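Local coordinates for protein MdcD (Pseudomonas aeruginosa, PDB 5VIP) that forms the beta subunit of a biotin-independent malonate decarboxylase and probably takes part in releasing carbon dioxide from malonyl groups carried on its acyl-carrier protein, at residues D67-V72 and P109-L114; A91-A96 and A134-A139; D103-V108 and L143-P148; P148-I153 and A238-G243; C170-V175 and G243-P248. All blocks are in the same frame, centred on the assembly; numbering follows the deposited sequence.

Contact 1. Residues D67-V72 and P109-L114; sequences DGQPAV and PTRALL
Arg111 leaves the sheet through CB and bends back along the neighbouring strand. Its CB and CG pass over Pro70 O, CG at 3.7 Å, and its CD lies 3.7 Å from Gln69 CB. NE also rests on that CB. At the tip, Gln69 CG sits 3.5 Å from CZ and over the centre of one guanidinium face, so an apolar methylene covers one face of the flat cation; the long arginine can make this reach, and the bend at chi2 (-69°) turns the glutamine chain beneath it. The two strands are neighbours in a beta-alpha-beta unit of a fold related to crotonase: strand 69-76 leads through helix 87-105 to strand 111-115, which therefore runs parallel to it. Three backbone bonds join them in the alternating parallel pattern, Arg111 N to Pro70 O (3.0 Å), Val72 N to Arg111 O (2.9 Å) and Leu113 N to Val72 O (2.9 Å). Pro70, lacking an N-H, still serves as acceptor. On the face toward helix 87-105, Val72 CG1 meets the small Ala112 CB at 3.9 Å, while Thr110 turns OG1 to Asp103 in the last turn of that helix and its CG2 stands 4.1 Å from Ala71 CA.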
# COMPACT_ATOMS: atom_id res chain seq x y z
N ASP B 67 -24.47 7.77 12.97
CA ASP B 67 -24.90 8.42 14.22
C ASP B 67 -24.99 9.94 14.06
O ASP B 67 -24.53 10.69 14.91
CB ASP B 67 -23.94 8.06 15.37
CG ASP B 67 -24.59 8.17 16.74
OD1 ASP B 67 -25.84 8.11 16.84
OD2 ASP B 67 -23.84 8.30 17.73
N GLY B 68 -25.57 10.38 12.95
CA GLY B 68 -25.72 11.80 12.69
C GLY B 68 -24.51 12.51 12.12
O GLY B 68 -24.59 13.69 11.79
N GLN B 69 -23.39 11.79 11.98
CA GLN B 69 -22.14 12.39 11.51
C GLN B 69 -21.92 12.09 10.03
O GLN B 69 -22.22 10.99 9.57
CB GLN B 69 -20.95 11.88 12.33
CG GLN B 69 -21.03 12.23 13.80
CD GLN B 69 -20.86 13.72 14.04
OE1 GLN B 69 -19.86 14.33 13.64
NE2 GLN B 69 -21.83 14.31 14.69
N PRO B 70 -21.43 13.08 9.27
CA PRO B 70 -21.21 12.90 7.83
C PRO B 70 -20.25 11.75 7.58
O PRO B 70 -19.26 11.60 8.31
CB PRO B 70 -20.62 14.24 7.38
CG PRO B 70 -20.00 14.83 8.66
CD PRO B 70 -20.92 14.38 9.76
N ALA B 71 -20.55 10.93 6.57
CA ALA B 71 -19.81 9.70 6.33
C ALA B 71 -19.77 9.33 4.85
O ALA B 71 -20.62 9.74 4.05
CB ALA B 71 -20.42 8.56 7.14
N VAL B 72 -18.74 8.56 4.50
CA VAL B 72 -18.67 7.93 3.20
C VAL B 72 -18.29 6.48 3.46
O VAL B 72 -17.55 6.17 4.40
CB VAL B 72 -17.65 8.62 2.26
CG1 VAL B 72 -16.25 8.58 2.85
CG2 VAL B 72 -17.68 7.98 0.84
N PRO B 109 -16.41 17.08 9.48
CA PRO B 109 -15.73 15.91 10.06
C PRO B 109 -16.13 14.58 9.42
O PRO B 109 -16.55 13.65 10.11
CB PRO B 109 -16.15 15.96 11.53
CG PRO B 109 -17.53 16.57 11.48
CD PRO B 109 -17.46 17.60 10.38
N THR B 110 -16.00 14.49 8.11
CA THR B 110 -16.44 13.29 7.39
C THR B 110 -15.61 12.06 7.75
O THR B 110 -14.38 12.10 7.77
CB THR B 110 -16.41 13.54 5.88
OG1 THR B 110 -17.33 14.60 5.60
CG2 THR B 110 -16.83 12.29 5.11
N ARG B 111 -16.32 10.98 8.05
CA ARG B 111 -15.75 9.72 8.48
C ARG B 111 -15.80 8.73 7.32
O ARG B 111 -16.80 8.65 6.63
CB ARG B 111 -16.54 9.17 9.68
CG ARG B 111 -16.89 10.20 10.76
CD ARG B 111 -18.07 9.74 11.59
NE ARG B 111 -17.96 10.11 13.02
CZ ARG B 111 -18.74 9.61 13.98
NH1 ARG B 111 -19.70 8.72 13.68
NH2 ARG B 111 -18.57 9.99 15.25
N ALA B 112 -14.74 7.95 7.12
CA ALA B 112 -14.73 6.95 6.06
C ALA B 112 -14.74 5.54 6.63
O ALA B 112 -13.96 5.20 7.54
CB ALA B 112 -13.50 7.14 5.14
N LEU B 113 -15.62 4.71 6.08
CA LEU B 113 -15.80 3.33 6.49
C LEU B 113 -15.55 2.42 5.29
O LEU B 113 -16.18 2.58 4.23
CB LEU B 113 -17.22 3.12 7.03
CG LEU B 113 -17.68 1.71 7.41
CD1 LEU B 113 -16.80 1.13 8.52
CD2 LEU B 113 -19.12 1.77 7.85
N LEU B 114 -14.60 1.49 5.46
CA LEU B 114 -14.20 0.60 4.37
C LEU B 114 -14.63 -0.83 4.65
O LEU B 114 -14.21 -1.42 5.65
CB LEU B 114 -12.67 0.64 4.16
CG LEU B 114 -12.06 2.00 3.88
CD1 LEU B 114 -10.52 1.89 3.77
CD2 LEU B 114 -12.64 2.56 2.58

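Contact 2. Residues A91-A96 and A134-A139; sequences AKIAGA and AEIQAA
Two helices of the crotonase-like fold, 87-105 and 126-143, run side by side and nearly parallel here, their short segments inclined by 18° with axes 8.4 Å apart. So close an approach suits alanine: Ala94 offers only a methyl group where the backbones come nearest, and its CB is 3.8 Å from Ile136 CG1. That same CG1 also reaches the backbone, 3.7 Å from Ala94 N. With CG1 of Ile136 beside its own backbone nitrogen (chi1 -67°), the branch extends across the groove and CD1 ends 3.9 Å from Ile93 CB, the two isoleucines crossing obliquely. This is the tight half, almost all hydrocarbon, where the branched chains pack between the helices on the side of the sheet; Ile93 continues down onto Ala74 and Ile76 of the sheet, and Ile136 onto Met163.

The other half is looser. Glu135 touches helix 87-105 merely through its first methylene, CB standing 4.0 Å from Ala94 CB, and its chain then extends beyond CG away from the apolar seam. Its carboxylate is buried against the chain of another protein in the assembly, whose basic side chains form salt bridges with both OE1 and OE2, so the charge is met outside the helix pair. No hydrogen bond links the two segments. One turn further along, Ala139 brings its CB to 4.0 Å from Ala94 O.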
# COMPACT_ATOMS: atom_id res chain seq x y z
N ALA B 91 -10.23 3.82 -8.31
CA ALA B 91 -10.40 5.27 -8.24
C ALA B 91 -11.62 5.67 -7.42
O ALA B 91 -11.63 6.74 -6.80
CB ALA B 91 -10.49 5.86 -9.64
N LYS B 92 -12.66 4.85 -7.44
CA LYS B 92 -13.85 5.14 -6.64
C LYS B 92 -13.48 5.18 -5.15
O LYS B 92 -13.90 6.06 -4.42
CB LYS B 92 -14.95 4.10 -6.89
CG LYS B 92 -15.68 4.31 -8.23
CD LYS B 92 -16.68 3.21 -8.52
CE LYS B 92 -17.94 3.36 -7.68
NZ LYS B 92 -19.03 2.40 -8.09
N ILE B 93 -12.67 4.22 -4.72
CA ILE B 93 -12.30 4.16 -3.31
C ILE B 93 -11.34 5.30 -2.98
O ILE B 93 -11.56 6.02 -2.01
CB ILE B 93 -11.66 2.81 -2.96
CG1 ILE B 93 -12.64 1.66 -3.25
CG2 ILE B 93 -11.22 2.80 -1.48
CD1 ILE B 93 -12.01 0.28 -3.12
N ALA B 94 -10.29 5.46 -3.78
CA ALA B 94 -9.31 6.52 -3.55
C ALA B 94 -9.97 7.89 -3.55
O ALA B 94 -9.70 8.71 -2.67
CB ALA B 94 -8.19 6.46 -4.62
N GLY B 95 -10.83 8.13 -4.53
CA GLY B 95 -11.49 9.42 -4.65
C GLY B 95 -12.44 9.72 -3.51
O GLY B 95 -12.56 10.87 -3.09
N ALA B 96 -13.11 8.69 -3.00
CA ALA B 96 -14.00 8.88 -1.86
C ALA B 96 -13.19 9.29 -0.62
O ALA B 96 -13.58 10.20 0.11
CB ALA B 96 -14.78 7.62 -1.58
N ALA B 134 -2.02 2.27 -4.26
CA ALA B 134 -1.08 3.23 -3.68
C ALA B 134 -1.80 4.55 -3.38
O ALA B 134 -1.51 5.21 -2.38
CB ALA B 134 0.10 3.46 -4.61
N GLU B 135 -2.75 4.92 -4.23
CA GLU B 135 -3.53 6.14 -4.01
C GLU B 135 -4.52 6.01 -2.86
O GLU B 135 -4.75 6.97 -2.13
CB GLU B 135 -4.29 6.55 -5.29
CG GLU B 135 -3.37 7.16 -6.34
CD GLU B 135 -3.99 7.22 -7.73
OE1 GLU B 135 -5.21 6.95 -7.87
OE2 GLU B 135 -3.24 7.52 -8.68
N ILE B 136 -5.12 4.82 -2.73
CA ILE B 136 -5.97 4.53 -1.59
C ILE B 136 -5.18 4.61 -0.29
O ILE B 136 -5.63 5.19 0.70
CB ILE B 136 -6.60 3.13 -1.73
CG1 ILE B 136 -7.59 3.16 -2.90
CG2 ILE B 136 -7.26 2.70 -0.42
CD1 ILE B 136 -7.92 1.80 -3.49
N GLN B 137 -3.98 4.03 -0.30
CA GLN B 137 -3.14 4.04 0.90
C GLN B 137 -2.75 5.47 1.28
O GLN B 137 -2.87 5.86 2.45
CB GLN B 137 -1.90 3.16 0.69
CG GLN B 137 -2.28 1.68 0.70
CD GLN B 137 -1.16 0.79 0.23
OE1 GLN B 137 -0.11 1.26 -0.19
NE2 GLN B 137 -1.38 -0.51 0.30
N ALA B 138 -2.35 6.26 0.29
CA ALA B 138 -2.04 7.67 0.51
C ALA B 138 -3.21 8.44 1.10
O ALA B 138 -3.03 9.27 2.00
CB ALA B 138 -1.61 8.34 -0.81
N ALA B 139 -4.41 8.18 0.59
CA ALA B 139 -5.59 8.91 1.03
C ALA B 139 -5.97 8.53 2.47
O ALA B 139 -6.50 9.35 3.22
CB ALA B 139 -6.76 8.66 0.08

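Contact 3. Residues D103-V108 and L143-P148; sequences DNRNGV and LQRYQP
Helix 87-105 ends in a Schellman motif, with Val108 N bonded to Asp103 O and Gly107 N to Asn104 O; Gly107, at a positive phi of 84°, is the C-prime residue, a conformation that glycine adopts without a CB pressing on the preceding carbonyl. Across from it, the chain leaving helix 126-143 folds so that Leu143 O accepts from both Tyr146 N and Gln147 N. Asn104 points toward the other segment. Its CB lies 3.6 Å from Tyr146 CG, the side chains sliding past each other in opposite directions with amide and ring planes only 16° apart. OD1 meets Gln147 CG at 3.2 Å and takes a weak hydrogen bond from Gln147 NE2 at 3.5 Å. The other end of the amide, ND2, is held by Ala100 O and Thr110 O, which fixes the flip, and it also touches Leu143 CD1.

Arg105 works at the outer, exposed side. Its chain bends at chi3 (-80°) to bring NH1 to Tyr146 OH, 3.1 Å away and close to the guanidinium plane. Ring and guanidinium are steeply turned, so the phenol meets the cation edge on rather than stacked. Arg145 CB lies over one ring face, toward its rim and on the side away from Asn104, and its chain bends round toward Arg105. Both arginines form salt bridges with Asp142 OD1, and that shared acid probably offsets the repulsion where Arg105 NH1 stands 3.3 Å from Arg145 NH2.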
# COMPACT_ATOMS: atom_id res chain seq x y z
N ASP B 103 -13.07 17.43 2.86
CA ASP B 103 -14.13 17.83 3.79
C ASP B 103 -13.53 18.27 5.12
O ASP B 103 -13.86 19.33 5.65
CB ASP B 103 -15.12 16.68 4.04
CG ASP B 103 -16.31 16.71 3.09
OD1 ASP B 103 -16.46 17.70 2.35
OD2 ASP B 103 -17.10 15.73 3.10
N ASN B 104 -12.65 17.44 5.67
CA ASN B 104 -12.08 17.72 6.98
C ASN B 104 -11.24 19.00 6.98
O ASN B 104 -11.26 19.75 7.95
CB ASN B 104 -11.25 16.53 7.48
CG ASN B 104 -12.12 15.48 8.15
OD1 ASN B 104 -12.41 15.57 9.34
ND2 ASN B 104 -12.57 14.49 7.38
N ARG B 105 -10.52 19.24 5.88
CA ARG B 105 -9.77 20.49 5.76
C ARG B 105 -10.70 21.70 5.64
O ARG B 105 -10.30 22.82 5.91
CB ARG B 105 -8.81 20.46 4.57
CG ARG B 105 -7.54 19.67 4.85
CD ARG B 105 -6.58 19.74 3.68
NE ARG B 105 -6.92 18.80 2.61
CZ ARG B 105 -6.51 17.54 2.57
NH1 ARG B 105 -5.76 17.07 3.55
NH2 ARG B 105 -6.85 16.75 1.57
N ASN B 106 -11.95 21.44 5.24
CA ASN B 106 -12.98 22.48 5.17
C ASN B 106 -13.85 22.53 6.43
O ASN B 106 -14.88 23.19 6.44
CB ASN B 106 -13.89 22.26 3.96
CG ASN B 106 -13.17 22.47 2.64
OD1 ASN B 106 -12.23 23.26 2.53
ND2 ASN B 106 -13.62 21.76 1.60
N GLY B 107 -13.43 21.84 7.49
CA GLY B 107 -14.14 21.87 8.75
C GLY B 107 -15.31 20.92 8.89
O GLY B 107 -16.09 21.03 9.83
N VAL B 108 -15.44 19.97 7.96
CA VAL B 108 -16.54 19.01 7.97
C VAL B 108 -15.98 17.64 8.34
O VAL B 108 -15.17 17.12 7.61
CB VAL B 108 -17.24 18.94 6.60
CG1 VAL B 108 -18.29 17.82 6.58
CG2 VAL B 108 -17.85 20.29 6.23
N LEU B 143 -6.24 11.26 5.40
CA LEU B 143 -7.50 11.43 6.12
C LEU B 143 -7.31 11.23 7.62
O LEU B 143 -7.99 11.89 8.43
CB LEU B 143 -8.55 10.45 5.58
CG LEU B 143 -9.93 10.42 6.28
CD1 LEU B 143 -10.57 11.82 6.36
CD2 LEU B 143 -10.87 9.45 5.56
N GLN B 144 -6.39 10.36 8.00
CA GLN B 144 -6.19 10.04 9.41
C GLN B 144 -5.32 11.07 10.14
O GLN B 144 -4.93 10.86 11.29
CB GLN B 144 -5.63 8.63 9.54
CG GLN B 144 -6.74 7.60 9.22
CD GLN B 144 -6.35 6.15 9.41
OE1 GLN B 144 -7.22 5.30 9.55
NE2 GLN B 144 -5.05 5.86 9.42
N ARG B 145 -5.08 12.20 9.49
CA ARG B 145 -4.66 13.40 10.22
C ARG B 145 -5.86 14.07 10.89
O ARG B 145 -5.69 14.92 11.77
CB ARG B 145 -3.95 14.37 9.27
CG ARG B 145 -2.63 13.80 8.76
CD ARG B 145 -1.87 14.79 7.93
NE ARG B 145 -2.57 15.17 6.71
CZ ARG B 145 -2.13 16.09 5.86
NH1 ARG B 145 -0.99 16.71 6.12
NH2 ARG B 145 -2.81 16.40 4.77
N TYR B 146 -7.07 13.66 10.51
CA TYR B 146 -8.31 14.29 10.98
C TYR B 146 -9.30 13.32 11.62
O TYR B 146 -9.92 13.62 12.65
CB TYR B 146 -9.00 15.00 9.81
CG TYR B 146 -8.06 15.77 8.93
CD1 TYR B 146 -7.61 17.04 9.30
CD2 TYR B 146 -7.59 15.24 7.73
CE1 TYR B 146 -6.73 17.75 8.50
CE2 TYR B 146 -6.72 15.94 6.93
CZ TYR B 146 -6.30 17.20 7.31
OH TYR B 146 -5.42 17.89 6.51
N GLN B 147 -9.46 12.15 11.01
CA GLN B 147 -10.49 11.19 11.44
C GLN B 147 -9.99 9.77 11.27
O GLN B 147 -9.30 9.47 10.28
CB GLN B 147 -11.78 11.36 10.63
CG GLN B 147 -12.48 12.71 10.74
CD GLN B 147 -13.05 12.98 12.12
OE1 GLN B 147 -13.35 12.07 12.88
NE2 GLN B 147 -13.21 14.26 12.44
N PRO B 148 -10.34 8.87 12.21
CA PRO B 148 -9.99 7.46 12.04
C PRO B 148 -10.77 6.84 10.87
O PRO B 148 -11.94 7.16 10.68
CB PRO B 148 -10.42 6.84 13.38
CG PRO B 148 -11.55 7.72 13.83
CD PRO B 148 -11.11 9.11 13.44

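Contact 4. Residues P148-I153 and A238-G243; sequences PVVAVI and AYFAKG
Gly243 O is the best-held polar atom, gripped by one hydrogen bond, from Tyr172 OH of the adjoining strand 172-176. Just before it helix 229-242 frays: Tyr239 O receives only weak bonds, from Lys242 N at 3.3 Å and Gly243 N at 3.5 Å. Gly243 then leaves the helix at a positive phi (84°), which glycine accepts readily. Pro148 lies against this end with its ring carbons, CG 3.7 Å from Gly243 C. Two residues on, in strand 150-153 of the central sheet of the crotonase-like fold, Val150 points toward the helix. Its CG2, beside the backbone nitrogen, sits over the middle of the Phe240 ring, 3.6 Å from the centroid and 13° off the normal, a CH-pi contact; CB follows toward CZ. A beta-branched valine suits the strand and gives the flat ring a compact knob to lie on. The same CG2 also touches Tyr239 CB at 4.1 Å, before the tyrosine ring turns off to meet Tyr172. Pro148 O approaches the rim of Phe240, 3.3 Å from CE1, near the ring plane, where the slightly positive C-H edge may ease the carbonyl's presence. With no hydrogen bond between the segments, helix and sheet are held here by shape and dispersion.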
# COMPACT_ATOMS: atom_id res chain seq x y z
N PRO B 148 -10.34 8.87 12.21
CA PRO B 148 -9.99 7.46 12.04
C PRO B 148 -10.77 6.84 10.87
O PRO B 148 -11.94 7.16 10.68
CB PRO B 148 -10.42 6.84 13.38
CG PRO B 148 -11.55 7.72 13.83
CD PRO B 148 -11.11 9.11 13.44
N VAL B 149 -10.11 6.00 10.09
CA VAL B 149 -10.79 5.17 9.10
C VAL B 149 -11.04 3.84 9.78
O VAL B 149 -10.15 3.28 10.42
CB VAL B 149 -9.96 4.97 7.83
CG1 VAL B 149 -10.68 4.02 6.87
CG2 VAL B 149 -9.67 6.32 7.16
N VAL B 150 -12.26 3.33 9.67
CA VAL B 150 -12.59 2.03 10.20
C VAL B 150 -12.68 1.05 9.04
O VAL B 150 -13.35 1.33 8.05
CB VAL B 150 -13.91 2.05 10.99
CG1 VAL B 150 -14.29 0.64 11.44
CG2 VAL B 150 -13.79 2.99 12.19
N ALA B 151 -11.99 -0.08 9.17
CA ALA B 151 -12.06 -1.16 8.18
C ALA B 151 -12.76 -2.36 8.78
O ALA B 151 -12.41 -2.82 9.86
CB ALA B 151 -10.67 -1.55 7.71
N VAL B 152 -13.75 -2.86 8.05
CA VAL B 152 -14.52 -4.02 8.46
C VAL B 152 -14.23 -5.15 7.47
O VAL B 152 -14.39 -4.99 6.25
CB VAL B 152 -16.03 -3.70 8.51
CG1 VAL B 152 -16.85 -4.95 8.73
CG2 VAL B 152 -16.30 -2.65 9.63
N ILE B 153 -13.76 -6.27 8.00
CA ILE B 153 -13.47 -7.46 7.19
C ILE B 153 -14.35 -8.57 7.74
O ILE B 153 -14.11 -9.06 8.84
CB ILE B 153 -11.99 -7.84 7.26
CG1 ILE B 153 -11.12 -6.63 6.91
CG2 ILE B 153 -11.70 -9.02 6.34
CD1 ILE B 153 -9.76 -6.70 7.51
N ALA B 238 -18.98 2.96 17.69
CA ALA B 238 -18.18 3.16 18.90
C ALA B 238 -16.75 3.52 18.54
O ALA B 238 -16.14 4.36 19.18
CB ALA B 238 -18.21 1.91 19.77
N TYR B 239 -16.23 2.90 17.48
CA TYR B 239 -14.86 3.16 17.08
C TYR B 239 -14.69 4.53 16.46
O TYR B 239 -13.71 5.20 16.73
CB TYR B 239 -14.35 2.07 16.14
CG TYR B 239 -13.79 0.91 16.93
CD1 TYR B 239 -12.57 1.02 17.58
CD2 TYR B 239 -14.51 -0.27 17.08
CE1 TYR B 239 -12.06 -0.02 18.32
CE2 TYR B 239 -14.01 -1.32 17.83
CZ TYR B 239 -12.78 -1.19 18.45
OH TYR B 239 -12.27 -2.24 19.20
N PHE B 240 -15.65 4.98 15.65
CA PHE B 240 -15.62 6.36 15.18
C PHE B 240 -15.70 7.36 16.32
O PHE B 240 -15.00 8.36 16.31
CB PHE B 240 -16.74 6.64 14.18
CG PHE B 240 -16.44 6.13 12.79
CD1 PHE B 240 -15.33 6.58 12.10
CD2 PHE B 240 -17.27 5.20 12.18
CE1 PHE B 240 -15.04 6.12 10.82
CE2 PHE B 240 -16.99 4.73 10.90
CZ PHE B 240 -15.87 5.18 10.22
N ALA B 241 -16.54 7.07 17.31
CA ALA B 241 -16.72 7.98 18.45
C ALA B 241 -15.47 8.05 19.33
O ALA B 241 -15.21 9.03 20.02
CB ALA B 241 -17.92 7.56 19.28
N LYS B 242 -14.70 6.97 19.29
CA LYS B 242 -13.41 6.87 19.98
C LYS B 242 -12.38 7.86 19.42
O LYS B 242 -11.56 8.39 20.17
CB LYS B 242 -12.92 5.43 19.84
CG LYS B 242 -11.74 5.02 20.63
CD LYS B 242 -11.70 3.50 20.56
CE LYS B 242 -10.32 2.96 20.83
NZ LYS B 242 -9.98 2.97 22.27
N GLY B 243 -12.43 8.11 18.12
CA GLY B 243 -11.51 9.07 17.51
C GLY B 243 -10.18 8.43 17.18
O GLY B 243 -10.02 7.20 17.28

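Contact 5. Residues C170-V175 and G243-P248; sequences CSYVLV and GLPARP
Tyr172 OH donates to Gly243 O across a distance of just 2.5 Å, a very short hydrogen bond. The donor stands nearly along the C=O axis (164°), and the carbonyl oxygen lies at the edge of the phenol ring, in its plane. Next to it comes Pro245, meeting the tyrosine tip to tip: its CD is 3.5 Å from Tyr172 OH. The proline nitrogen has no hydrogen to offer the hydroxyl, so this neighbour is pure van der Waals contact. Ser171 completes the first shell, CB standing 3.6 Å from Pro245 CD and OG 3.7 Å from Leu244 CD2; a small side chain lets the proline ring come close to the backbone.

Behind these atoms lie the groups that position them. Tyr172 opens strand 172-176, tied through its backbone to Ala151 of the neighbouring strand, and its CG is anti to the carbonyl carbon (chi1 -56°), which sends the ring out toward the loop. Pro148 packs on the ring, Lys242 lies by its hydroxyl end, and Tyr239 meets it with the planes at about 45°, so these neighbours limit how the ring can turn. Gln144 OE1 accepts from Ser171 N, fixing the residue just before the strand.

A phenol and a peptide carbonyl thus join the beginning of strand 172-176, an inner strand of the central crotonase-like sheet, to the loop between helices 229-242 and 253-261. With the tyrosine buried, the short, near-axial bond probably satisfies a hydroxyl that would be costly to leave without a partner.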
# COMPACT_ATOMS: atom_id res chain seq x y z
N CYS B 170 -5.31 1.44 8.46
CA CYS B 170 -6.54 1.98 9.06
C CYS B 170 -6.44 2.03 10.59
O CYS B 170 -5.88 1.12 11.20
CB CYS B 170 -7.75 1.13 8.65
SG CYS B 170 -8.18 1.34 6.90
N SER B 171 -7.01 3.08 11.18
CA SER B 171 -7.01 3.25 12.64
C SER B 171 -7.56 2.05 13.39
O SER B 171 -7.02 1.63 14.41
CB SER B 171 -7.84 4.48 13.05
OG SER B 171 -7.21 5.68 12.61
N TYR B 172 -8.67 1.51 12.89
CA TYR B 172 -9.30 0.36 13.54
C TYR B 172 -9.67 -0.70 12.53
O TYR B 172 -10.22 -0.37 11.48
CB TYR B 172 -10.55 0.80 14.32
CG TYR B 172 -10.24 1.88 15.33
CD1 TYR B 172 -9.48 1.60 16.46
CD2 TYR B 172 -10.66 3.18 15.12
CE1 TYR B 172 -9.17 2.60 17.38
CE2 TYR B 172 -10.37 4.19 16.03
CZ TYR B 172 -9.62 3.89 17.16
OH TYR B 172 -9.33 4.90 18.05
N VAL B 173 -9.39 -1.96 12.86
CA VAL B 173 -9.74 -3.09 12.01
C VAL B 173 -10.67 -4.03 12.76
O VAL B 173 -10.31 -4.57 13.82
CB VAL B 173 -8.48 -3.88 11.56
CG1 VAL B 173 -8.91 -5.10 10.75
CG2 VAL B 173 -7.55 -2.99 10.74
N LEU B 174 -11.87 -4.22 12.22
CA LEU B 174 -12.87 -5.05 12.88
C LEU B 174 -13.07 -6.31 12.06
O LEU B 174 -13.23 -6.23 10.84
CB LEU B 174 -14.21 -4.31 13.06
CG LEU B 174 -14.16 -2.82 13.47
CD1 LEU B 174 -15.55 -2.25 13.76
CD2 LEU B 174 -13.19 -2.57 14.59
N VAL B 175 -13.07 -7.46 12.71
CA VAL B 175 -13.19 -8.72 11.99
C VAL B 175 -14.25 -9.63 12.60
O VAL B 175 -14.58 -9.52 13.79
CB VAL B 175 -11.85 -9.47 11.94
CG1 VAL B 175 -10.79 -8.67 11.16
CG2 VAL B 175 -11.37 -9.79 13.37
N GLY B 243 -12.43 8.11 18.12
CA GLY B 243 -11.51 9.07 17.51
C GLY B 243 -10.18 8.43 17.18
O GLY B 243 -10.02 7.20 17.28
N LEU B 244 -9.21 9.26 16.80
CA LEU B 244 -7.89 8.76 16.40
C LEU B 244 -7.14 8.09 17.56
O LEU B 244 -7.01 8.67 18.64
CB LEU B 244 -7.06 9.91 15.83
CG LEU B 244 -7.47 10.41 14.44
CD1 LEU B 244 -6.67 11.67 14.08
CD2 LEU B 244 -7.22 9.31 13.42
N PRO B 245 -6.61 6.88 17.33
CA PRO B 245 -5.83 6.20 18.38
C PRO B 245 -4.52 6.93 18.69
O PRO B 245 -3.88 7.49 17.80
CB PRO B 245 -5.57 4.81 17.79
CG PRO B 245 -5.73 4.96 16.32
CD PRO B 245 -6.71 6.09 16.09
N ALA B 246 -4.13 6.92 19.96
CA ALA B 246 -2.92 7.63 20.40
C ALA B 246 -1.64 6.98 19.87
O ALA B 246 -0.67 7.68 19.56
CB ALA B 246 -2.87 7.70 21.92
N ARG B 247 -1.62 5.66 19.79
CA ARG B 247 -0.43 4.96 19.34
C ARG B 247 -0.80 3.72 18.52
O ARG B 247 -0.75 2.59 19.01
CB ARG B 247 0.45 4.57 20.53
CG ARG B 247 1.89 4.33 20.16
CD ARG B 247 2.74 4.13 21.39
NE ARG B 247 3.94 3.38 21.08
CZ ARG B 247 4.25 2.22 21.66
NH1 ARG B 247 3.45 1.69 22.57
NH2 ARG B 247 5.37 1.60 21.31
N PRO B 248 -1.17 3.95 17.26
CA PRO B 248 -1.61 2.87 16.37
C PRO B 248 -0.45 1.94 15.99
O PRO B 248 0.70 2.33 16.17
CB PRO B 248 -2.15 3.62 15.16
CG PRO B 248 -1.36 4.89 15.13
CD PRO B 248 -1.14 5.25 16.58

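How the contacts relate
Contact 2 is fully buried and, like the buried contact 4, has no hydrogen bond between its segments; both rely on apolar fit, helix on helix in one and helix on sheet in the other. Contacts 1 and 5 lie between core and surface. Contact 1 is the backbone-bonded case, two adjacent strands of the sheet to which contacts 4 and 5 each add one strand, whereas contact 5 rests on a single side-chain bond. Contact 3 lies at the surface, where arginines, amides and a phenol replace hydrocarbon. Helix 87-105 serves contacts 2 and 3 and connects the strands of contact 1. Pro148 is shared by contacts 3 and 4, Gly243 by contacts 4 and 5, whose centres are only 6 Å apart.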